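Local atomic coordinates of putative type VI secretion protein (Escherichia coli, PDB entry 6SKI), a protein that is probably a phospholipase effector of the type VI secretion system, delivered by the VgrG spike and built on an alpha/beta-hydrolase fold. Residues 452-457 against 472-477; 446-451 against 483-488; 302-307 against 463-468. All coordinates share one frame; numbering follows the deposited sequence.

Contact 1. Residues 452-457 against 472-477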
loop_
_atom_site.group_PDB
_atom_site.type_symbol
_atom_site.label_atom_id
_atom_site.label_comp_id
_atom_site.label_asym_id
_atom_site.label_seq_id
_atom_site.Cartn_x
_atom_site.Cartn_y
_atom_site.Cartn_z
ATOM N N ILE A 452 -4.592 -18.512 -18.042
ATOM C CA ILE A 452 -5.553 -17.679 -18.760
ATOM C C ILE A 452 -6.975 -18.001 -18.318
ATOM O O ILE A 452 -7.680 -17.143 -17.774
ATOM C CB ILE A 452 -5.379 -17.827 -20.283
ATOM C CG1 ILE A 452 -4.281 -16.890 -20.776
ATOM C CG2 ILE A 452 -6.668 -17.500 -21.008
ATOM C CD1 ILE A 452 -3.790 -17.212 -22.162
ATOM N N PHE A 453 -7.399 -19.256 -18.488
ATOM C CA PHE A 453 -8.770 -19.614 -18.143
ATOM C C PHE A 453 -9.027 -19.398 -16.661
ATOM O O PHE A 453 -10.074 -18.860 -16.280
ATOM C CB PHE A 453 -9.052 -21.063 -18.546
ATOM C CG PHE A 453 -10.144 -21.722 -17.747
ATOM C CD1 PHE A 453 -11.471 -21.581 -18.113
ATOM C CD2 PHE A 453 -9.840 -22.512 -16.648
ATOM C CE1 PHE A 453 -12.477 -22.192 -17.385
ATOM C CE2 PHE A 453 -10.842 -23.123 -15.917
ATOM C CZ PHE A 453 -12.161 -22.964 -16.287
ATOM N N LEU A 454 -8.057 -19.753 -15.816
ATOM C CA LEU A 454 -8.206 -19.519 -14.388
ATOM C C LEU A 454 -8.446 -18.052 -14.094
ATOM O O LEU A 454 -9.303 -17.723 -13.265
ATOM C CB LEU A 454 -6.966 -19.998 -13.640
ATOM C CG LEU A 454 -6.756 -21.504 -13.628
ATOM C CD1 LEU A 454 -5.447 -21.855 -12.954
ATOM C CD2 LEU A 454 -7.918 -22.147 -12.922
ATOM N N ALA A 455 -7.755 -17.158 -14.806
ATOM C CA ALA A 455 -7.989 -15.740 -14.586
ATOM C C ALA A 455 -9.438 -15.395 -14.868
ATOM O O ALA A 455 -10.087 -14.715 -14.065
ATOM C CB ALA A 455 -7.064 -14.908 -15.463
ATOM N N ASP A 456 -9.976 -15.913 -15.976
ATOM C CA ASP A 456 -11.386 -15.706 -16.264
ATOM C C ASP A 456 -12.234 -16.144 -15.084
ATOM O O ASP A 456 -13.069 -15.375 -14.591
ATOM C CB ASP A 456 -11.778 -16.474 -17.522
ATOM C CG ASP A 456 -11.231 -15.844 -18.780
ATOM O OD1 ASP A 456 -10.537 -14.814 -18.674
ATOM O OD2 ASP A 456 -11.489 -16.383 -19.876
ATOM N N LYS A 457 -11.961 -17.340 -14.555
ATOM C CA LYS A 457 -12.723 -17.814 -13.411
ATOM C C LYS A 457 -12.589 -16.848 -12.250
ATOM O O LYS A 457 -13.593 -16.443 -11.651
ATOM C CB LYS A 457 -12.263 -19.214 -13.011
ATOM C CG LYS A 457 -13.042 -19.798 -11.849
ATOM C CD LYS A 457 -13.001 -21.310 -11.864
ATOM C CE LYS A 457 -13.621 -21.881 -10.604
ATOM N NZ LYS A 457 -13.339 -23.333 -10.465
ATOM N N GLN A 472 -17.841 -19.179 -7.470
ATOM C CA GLN A 472 -17.565 -20.585 -7.739
ATOM C C GLN A 472 -16.095 -20.827 -7.439
ATOM O O GLN A 472 -15.218 -20.352 -8.167
ATOM C CB GLN A 472 -17.902 -20.940 -9.183
ATOM C CG GLN A 472 -19.377 -20.826 -9.523
ATOM C CD GLN A 472 -20.190 -21.976 -8.975
ATOM O OE1 GLN A 472 -19.796 -23.136 -9.083
ATOM N NE2 GLN A 472 -21.333 -21.662 -8.379
ATOM N N ALA A 473 -15.821 -21.563 -6.369
ATOM C CA ALA A 473 -14.460 -21.690 -5.882
ATOM C C ALA A 473 -13.604 -22.478 -6.866
ATOM O O ALA A 473 -14.102 -23.238 -7.700
ATOM C CB ALA A 473 -14.441 -22.365 -4.512
ATOM N N PHE A 474 -12.295 -22.283 -6.759
ATOM C CA PHE A 474 -11.355 -23.012 -7.591
ATOM C C PHE A 474 -11.278 -24.460 -7.133
ATOM O O PHE A 474 -11.172 -24.741 -5.936
ATOM C CB PHE A 474 -9.970 -22.369 -7.517
ATOM C CG PHE A 474 -9.846 -21.092 -8.294
ATOM C CD1 PHE A 474 -9.964 -21.086 -9.669
ATOM C CD2 PHE A 474 -9.599 -19.898 -7.646
ATOM C CE1 PHE A 474 -9.845 -19.914 -10.378
ATOM C CE2 PHE A 474 -9.480 -18.726 -8.353
ATOM C CZ PHE A 474 -9.604 -18.735 -9.719
ATOM N N THR A 475 -11.338 -25.383 -8.089
ATOM C CA THR A 475 -11.206 -26.787 -7.749
ATOM C C THR A 475 -9.772 -27.084 -7.315
ATOM O O THR A 475 -8.865 -26.260 -7.459
ATOM C CB THR A 475 -11.607 -27.669 -8.931
ATOM O OG1 THR A 475 -10.845 -27.304 -10.085
ATOM C CG2 THR A 475 -13.081 -27.498 -9.238
ATOM N N GLU A 476 -9.570 -28.284 -6.769
ATOM C CA GLU A 476 -8.264 -28.615 -6.208
ATOM C C GLU A 476 -7.206 -28.755 -7.293
ATOM O O GLU A 476 -6.032 -28.453 -7.063
ATOM C CB GLU A 476 -8.360 -29.876 -5.355
ATOM C CG GLU A 476 -9.478 -29.801 -4.337
ATOM C CD GLU A 476 -9.027 -29.172 -3.032
ATOM O OE1 GLU A 476 -9.793 -28.363 -2.467
ATOM O OE2 GLU A 476 -7.907 -29.482 -2.576
ATOM N N GLU A 477 -7.596 -29.213 -8.484
ATOM C CA GLU A 477 -6.667 -29.191 -9.609
ATOM C C GLU A 477 -6.308 -27.759 -9.977
ATOM O O GLU A 477 -5.132 -27.429 -10.197
ATOM C CB GLU A 477 -7.278 -29.903 -10.816
ATOM C CG GLU A 477 -7.885 -31.268 -10.525
ATOM C CD GLU A 477 -9.285 -31.182 -9.941
ATOM O OE1 GLU A 477 -9.444 -30.608 -8.843
ATOM O OE2 GLU A 477 -10.231 -31.685 -10.585
#

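Contact 2. Residues 446-451 against 483-488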
loop_
_atom_site.group_PDB
_atom_site.type_symbol
_atom_site.label_atom_id
_atom_site.label_comp_id
_atom_site.label_asym_id
_atom_site.label_seq_id
_atom_site.Cartn_x
_atom_site.Cartn_y
_atom_site.Cartn_z
ATOM N N GLN A 446 1.126 -9.852 -19.167
ATOM C CA GLN A 446 0.574 -10.940 -19.957
ATOM C C GLN A 446 0.591 -12.223 -19.146
ATOM O O GLN A 446 1.572 -12.533 -18.465
ATOM C CB GLN A 446 1.358 -11.131 -21.255
ATOM C CG GLN A 446 1.277 -9.953 -22.198
ATOM C CD GLN A 446 -0.146 -9.486 -22.424
ATOM O OE1 GLN A 446 -1.011 -10.262 -22.827
ATOM N NE2 GLN A 446 -0.399 -8.212 -22.156
ATOM N N LEU A 447 -0.502 -12.962 -19.225
ATOM C CA LEU A 447 -0.761 -14.159 -18.448
ATOM C C LEU A 447 -0.304 -15.400 -19.206
ATOM O O LEU A 447 -0.514 -15.500 -20.417
ATOM C CB LEU A 447 -2.244 -14.273 -18.136
ATOM C CG LEU A 447 -2.678 -13.371 -16.989
ATOM C CD1 LEU A 447 -4.122 -13.606 -16.674
ATOM C CD2 LEU A 447 -1.820 -13.654 -15.778
ATOM N N PRO A 448 0.336 -16.341 -18.517
ATOM C CA PRO A 448 0.640 -17.627 -19.145
ATOM C C PRO A 448 -0.643 -18.338 -19.537
ATOM O O PRO A 448 -1.708 -18.095 -18.966
ATOM C CB PRO A 448 1.390 -18.389 -18.048
ATOM C CG PRO A 448 1.929 -17.329 -17.158
ATOM C CD PRO A 448 0.890 -16.254 -17.157
ATOM N N SER A 449 -0.537 -19.218 -20.532
ATOM C CA SER A 449 -1.713 -19.960 -20.973
ATOM C C SER A 449 -2.318 -20.760 -19.830
ATOM O O SER A 449 -3.544 -20.768 -19.657
ATOM C CB SER A 449 -1.345 -20.883 -22.131
ATOM O OG SER A 449 -0.406 -20.261 -22.990
ATOM N N GLU A 450 -1.470 -21.381 -19.007
ATOM C CA GLU A 450 -1.943 -22.136 -17.853
ATOM C C GLU A 450 -2.824 -21.287 -16.951
ATOM O O GLU A 450 -3.736 -21.809 -16.302
ATOM C CB GLU A 450 -0.747 -22.658 -17.061
ATOM C CG GLU A 450 -0.961 -23.996 -16.396
ATOM C CD GLU A 450 0.261 -24.451 -15.628
ATOM O OE1 GLU A 450 0.260 -25.594 -15.127
ATOM O OE2 GLU A 450 1.222 -23.661 -15.526
ATOM N N LEU A 451 -2.572 -19.984 -16.902
ATOM C CA LEU A 451 -3.293 -19.077 -16.028
ATOM C C LEU A 451 -4.362 -18.272 -16.749
ATOM O O LEU A 451 -4.986 -17.412 -16.121
ATOM C CB LEU A 451 -2.313 -18.118 -15.349
ATOM C CG LEU A 451 -1.577 -18.622 -14.110
ATOM C CD1 LEU A 451 -1.066 -17.451 -13.297
ATOM C CD2 LEU A 451 -2.470 -19.512 -13.266
ATOM N N GLY A 483 -1.161 -23.077 -7.146
ATOM C CA GLY A 483 -0.081 -23.291 -6.209
ATOM C C GLY A 483 1.282 -23.234 -6.843
ATOM O O GLY A 483 2.272 -23.015 -6.139
ATOM N N LYS A 484 1.359 -23.425 -8.162
ATOM C CA LYS A 484 2.619 -23.121 -8.839
ATOM C C LYS A 484 3.007 -21.656 -8.680
ATOM O O LYS A 484 4.197 -21.328 -8.708
ATOM C CB LYS A 484 2.545 -23.453 -10.328
ATOM C CG LYS A 484 1.996 -24.813 -10.670
ATOM C CD LYS A 484 2.023 -25.042 -12.171
ATOM C CE LYS A 484 2.031 -26.526 -12.504
ATOM N NZ LYS A 484 1.134 -27.308 -11.609
ATOM N N TYR A 485 2.030 -20.767 -8.513
ATOM C CA TYR A 485 2.254 -19.333 -8.613
ATOM C C TYR A 485 2.136 -18.593 -7.290
ATOM O O TYR A 485 2.432 -17.396 -7.243
ATOM C CB TYR A 485 1.274 -18.724 -9.621
ATOM C CG TYR A 485 1.414 -19.278 -11.014
ATOM C CD1 TYR A 485 0.821 -20.476 -11.369
ATOM C CD2 TYR A 485 2.127 -18.592 -11.980
ATOM C CE1 TYR A 485 0.950 -20.983 -12.637
ATOM C CE2 TYR A 485 2.262 -19.093 -13.251
ATOM C CZ TYR A 485 1.670 -20.286 -13.576
ATOM O OH TYR A 485 1.797 -20.788 -14.847
ATOM N N THR A 486 1.712 -19.255 -6.219
ATOM C CA THR A 486 1.633 -18.615 -4.915
ATOM C C THR A 486 2.920 -18.860 -4.140
ATOM O O THR A 486 3.436 -19.980 -4.113
ATOM C CB THR A 486 0.426 -19.113 -4.119
ATOM O OG1 THR A 486 0.562 -18.724 -2.746
ATOM C CG2 THR A 486 0.313 -20.598 -4.194
ATOM N N HIS A 487 3.433 -17.807 -3.518
ATOM C CA HIS A 487 4.667 -17.872 -2.754
ATOM C C HIS A 487 4.353 -18.203 -1.305
ATOM O O HIS A 487 3.324 -17.786 -0.771
ATOM C CB HIS A 487 5.428 -16.548 -2.820
ATOM C CG HIS A 487 5.825 -16.140 -4.203
ATOM N ND1 HIS A 487 7.129 -15.866 -4.551
ATOM C CD2 HIS A 487 5.091 -15.950 -5.323
ATOM C CE1 HIS A 487 7.180 -15.525 -5.825
ATOM N NE2 HIS A 487 5.957 -15.571 -6.318
ATOM N N CYS A 488 5.238 -18.968 -0.676
ATOM C CA CYS A 488 5.163 -19.201 0.760
ATOM C C CYS A 488 5.878 -18.043 1.443
ATOM O O CYS A 488 7.111 -17.975 1.440
ATOM C CB CYS A 488 5.785 -20.545 1.129
ATOM S SG CYS A 488 5.737 -20.924 2.892
#

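Contact 3. Residues 302-307 against 463-468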
loop_
_atom_site.group_PDB
_atom_site.type_symbol
_atom_site.label_atom_id
_atom_site.label_comp_id
_atom_site.label_asym_id
_atom_site.label_seq_id
_atom_site.Cartn_x
_atom_site.Cartn_y
_atom_site.Cartn_z
ATOM N N PRO A 302 -18.160 -5.756 -0.785
ATOM C CA PRO A 302 -17.711 -6.923 -1.552
ATOM C C PRO A 302 -16.234 -7.212 -1.330
ATOM O O PRO A 302 -15.379 -6.340 -1.484
ATOM C CB PRO A 302 -18.001 -6.512 -2.998
ATOM C CG PRO A 302 -19.185 -5.629 -2.846
ATOM C CD PRO A 302 -18.790 -4.771 -1.681
ATOM N N GLU A 303 -15.943 -8.456 -0.965
ATOM C CA GLU A 303 -14.586 -8.890 -0.668
ATOM C C GLU A 303 -14.350 -10.226 -1.345
ATOM O O GLU A 303 -15.130 -11.163 -1.155
ATOM C CB GLU A 303 -14.357 -9.014 0.838
ATOM C CG GLU A 303 -13.013 -9.605 1.193
ATOM C CD GLU A 303 -12.565 -9.233 2.583
ATOM O OE1 GLU A 303 -12.662 -8.046 2.938
ATOM O OE2 GLU A 303 -12.114 -10.129 3.326
ATOM N N LEU A 304 -13.283 -10.317 -2.128
ATOM C CA LEU A 304 -12.911 -11.551 -2.803
ATOM C C LEU A 304 -11.658 -12.120 -2.162
ATOM O O LEU A 304 -10.613 -11.468 -2.146
ATOM C CB LEU A 304 -12.675 -11.312 -4.292
ATOM C CG LEU A 304 -12.297 -12.549 -5.101
ATOM C CD1 LEU A 304 -13.425 -13.548 -5.104
ATOM C CD2 LEU A 304 -11.934 -12.154 -6.510
ATOM N N ALA A 305 -11.764 -13.336 -1.642
ATOM C CA ALA A 305 -10.606 -14.065 -1.159
ATOM C C ALA A 305 -10.019 -14.855 -2.317
ATOM O O ALA A 305 -10.708 -15.681 -2.924
ATOM C CB ALA A 305 -10.987 -14.995 -0.010
ATOM N N LEU A 306 -8.752 -14.601 -2.625
ATOM C CA LEU A 306 -8.131 -15.192 -3.793
ATOM C C LEU A 306 -6.871 -15.939 -3.382
ATOM O O LEU A 306 -6.113 -15.460 -2.531
ATOM C CB LEU A 306 -7.787 -14.112 -4.826
ATOM C CG LEU A 306 -8.148 -14.389 -6.283
ATOM C CD1 LEU A 306 -9.519 -15.018 -6.379
ATOM C CD2 LEU A 306 -8.103 -13.101 -7.080
ATOM N N PRO A 307 -6.627 -17.115 -3.956
ATOM C CA PRO A 307 -5.450 -17.898 -3.569
ATOM C C PRO A 307 -4.162 -17.142 -3.848
ATOM O O PRO A 307 -3.989 -16.546 -4.912
ATOM C CB PRO A 307 -5.573 -19.155 -4.436
ATOM C CG PRO A 307 -6.391 -18.700 -5.596
ATOM C CD PRO A 307 -7.425 -17.836 -4.958
ATOM N N LYS A 463 -17.034 -10.938 -9.947
ATOM C CA LYS A 463 -18.396 -10.538 -10.265
ATOM C C LYS A 463 -19.370 -11.137 -9.266
ATOM O O LYS A 463 -20.262 -10.444 -8.762
ATOM C CB LYS A 463 -18.754 -10.967 -11.686
ATOM C CG LYS A 463 -17.934 -10.282 -12.756
ATOM C CD LYS A 463 -18.285 -10.799 -14.137
ATOM C CE LYS A 463 -17.399 -10.174 -15.200
ATOM N NZ LYS A 463 -17.446 -8.687 -15.172
ATOM N N ALA A 464 -19.158 -12.403 -8.903
ATOM C CA ALA A 464 -20.072 -13.060 -7.981
ATOM C C ALA A 464 -20.087 -12.349 -6.637
ATOM O O ALA A 464 -21.153 -12.146 -6.047
ATOM C CB ALA A 464 -19.689 -14.527 -7.815
ATOM N N VAL A 465 -18.917 -11.953 -6.134
ATOM C CA VAL A 465 -18.901 -11.262 -4.850
ATOM C C VAL A 465 -19.427 -9.843 -5.010
ATOM O O VAL A 465 -19.956 -9.251 -4.062
ATOM C CB VAL A 465 -17.496 -11.305 -4.219
ATOM C CG1 VAL A 465 -16.891 -12.683 -4.394
ATOM C CG2 VAL A 465 -16.594 -10.244 -4.795
ATOM N N ARG A 466 -19.297 -9.274 -6.212
ATOM C CA ARG A 466 -19.806 -7.926 -6.436
ATOM C C ARG A 466 -21.314 -7.935 -6.638
ATOM O O ARG A 466 -22.006 -6.992 -6.240
ATOM C CB ARG A 466 -19.088 -7.286 -7.619
ATOM C CG ARG A 466 -17.670 -6.873 -7.280
ATOM C CD ARG A 466 -17.092 -5.924 -8.302
ATOM N NE ARG A 466 -17.289 -6.406 -9.661
ATOM C CZ ARG A 466 -16.388 -7.114 -10.330
ATOM N NH1 ARG A 466 -15.234 -7.425 -9.759
ATOM N NH2 ARG A 466 -16.641 -7.515 -11.564
ATOM N N LEU A 467 -21.842 -8.993 -7.246
ATOM C CA LEU A 467 -23.277 -9.176 -7.395
ATOM C C LEU A 467 -23.932 -9.710 -6.133
ATOM O O LEU A 467 -25.127 -10.017 -6.155
ATOM C CB LEU A 467 -23.566 -10.125 -8.559
ATOM C CG LEU A 467 -23.471 -9.548 -9.969
ATOM C CD1 LEU A 467 -24.044 -10.527 -10.978
ATOM C CD2 LEU A 467 -24.192 -8.219 -10.046
ATOM N N GLY A 468 -23.179 -9.839 -5.044
ATOM C CA GLY A 468 -23.710 -10.331 -3.792
ATOM C C GLY A 468 -23.788 -11.834 -3.675
ATOM O O GLY A 468 -24.109 -12.339 -2.592
#

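Contact 1. Residues 452-457 against 472-477
Lys457 carries this contact, sending its whole extended chain across to the residues that lead into helix 476-483. Its CG lies anti to the backbone N (chi1 -178°) and the chain beyond is extended, so it reaches out from helix 452-466. At its tip NZ donates a hydrogen bond to the carbonyl of Ala473, with Lys457 NZ 2.9 Å from Ala473 O. The ammonium approaches from above the carbonyl plane, with an angle of 124° at the oxygen. The same carbonyl and the one before it lie close to the last methylene: Lys457 CE is 3.3 Å from Gln472 O.

Lower down, the methylenes run alongside the ring of Phe474 in the opposite direction, obliquely to its plane, and Lys457 CG comes to 3.5 Å from Phe474 CE1. Leu454, one turn earlier, meets the same part of the ring, its CD2 at 3.9 Å from Phe474 CE1. Leu454 O faces the edge of the Phe474 ring in its plane, 3.7 Å from Phe474 CE1, an orientation that probably suits the slightly positive ring hydrogens.

The ammonium has a second and stronger partner in Glu478, with which it forms a salt bridge. Glu478 OE1 also accepts a bond from the backbone N of Thr475, the N-cap residue, which is the N3-to-N-cap half of a capping box. One carboxylate thus ties the lysine to the start of helix 476-483. Phe474, buried, points between the helices: it rests on Ala458 and Gln461 of helix 452-466, on Leu479 and Ile482 of helix 476-483, and on Pro307, just past strand 303-306.

Contact 2. Residues 446-451 against 483-488
A CH-pi contact between Leu451 and Tyr485 forms the core of this meeting of two loop segments, one leading into helix 452-466 and the other leaving helix 476-483. The two side chains reach for each other tip to tip. Both have CG anti to the carbonyl carbon (chi1 -82° for Leu451, -61° for Tyr485), and the isobutyl group ends over one face of the phenol. Leu451 CD1 stands 3.6 Å from the centroid of the Tyr485 ring, nearly above its centre, while Leu451 CD2 lies toward the CE1 side, at 3.8 Å from Tyr485 CE1.

The hydroxyl end of the ring is held by Glu450. Tyr485 OH donates to Glu450 OE2 across 3.0 Å, meeting the oxygen from above the carboxylate plane, and the carboxylate is turned 74° against the phenol. Pro448 flanks the same end, its CB 4.0 Å from Tyr485 OH. Residues 448 to 451 form a turn closed by Leu451 N bonding to Pro448 O, which brings Pro448, Glu450 and Leu451 together around the one ring.

Tyr485 also touches Pro413, and Leu451 packs on Trp416 of helix 416-431, so the pair borders the start of that helix. The other oxygen of Glu450 faces Lys484, whose chain crosses the glutamate at about a right angle and bends at its last torsion. The opposite charges are probably near enough to attract weakly, but stay beyond salt-bridge distance: Glu450 OE1 is 4.0 Å from Lys484 NZ, and nearer to the methylene before it, with Glu450 OE1 at 3.3 Å from Lys484 CE.

Contact 3. Residues 302-307 against 463-468
Pro302, just ahead of strand 303-306, turns its ring onto the last turn of helix 452-466. Its CB approaches the helix backbone rather than a side-chain tip, with Pro302 CB 3.5 Å from Val465 O. Glu303 contributes its carbonyl, which faces the branch point of the valine (Glu303 O to Val465 CB, 3.9 Å). Its side chain leaves the other way, where the buried carboxylate is satisfied by the backbone N of Ile297 and the hydroxyl of Ser296.

Leu304 meets the helix through its side chain. With CG anti to the backbone N (chi1 -179°), it crosses Val465 at about a right angle and sets CD1 against one methyl, Leu304 CD1 lying 3.6 Å from Val465 CG1. The second methyl, CG2, faces both Leu304 CB and the Glu303 carbonyl, so the valine fits over the strand with both branches in use. Val465 and Leu304 both touch Phe280 of the adjoining strand 278-284. Arg466 makes a cation-pi interaction with Phe280 and forms salt bridges with Glu430 and Asp426. Further along, Leu306 packs on Gln461 and on Cys420 of helix 416-431.

The helix closes in a Schellman motif at Gly468. A helix packed across the last strand of a largely parallel sheet is consistent with the layered arrangement of the alpha/beta-hydrolase fold; the loop after this strand holds His310, probably the histidine of a Ser-His-Asp triad.

How the contacts relate
Contacts 1 and 3 use different parts of helix 452-466, and their centres lie about 14 Å apart; they join where Phe474 CD2 comes to 4.0 Å from Pro307 CG. Contact 2 is centred about 11 Å from contact 1 and meets it through Ala455 and Leu447, the CB of the first being 3.4 Å from the CD1 of the second. In sequence the segments of contact 1 fall between those of contact 2, whereas contact 3 brings that helical region onto the sheet. Contacts 2 and 3, with centres about 20 Å apart, do not touch. Contact 3 comes near the presumed active site: the Glu303 side chain neighbours, but does not contact, the probable Ser197-His310-Asp245 triad.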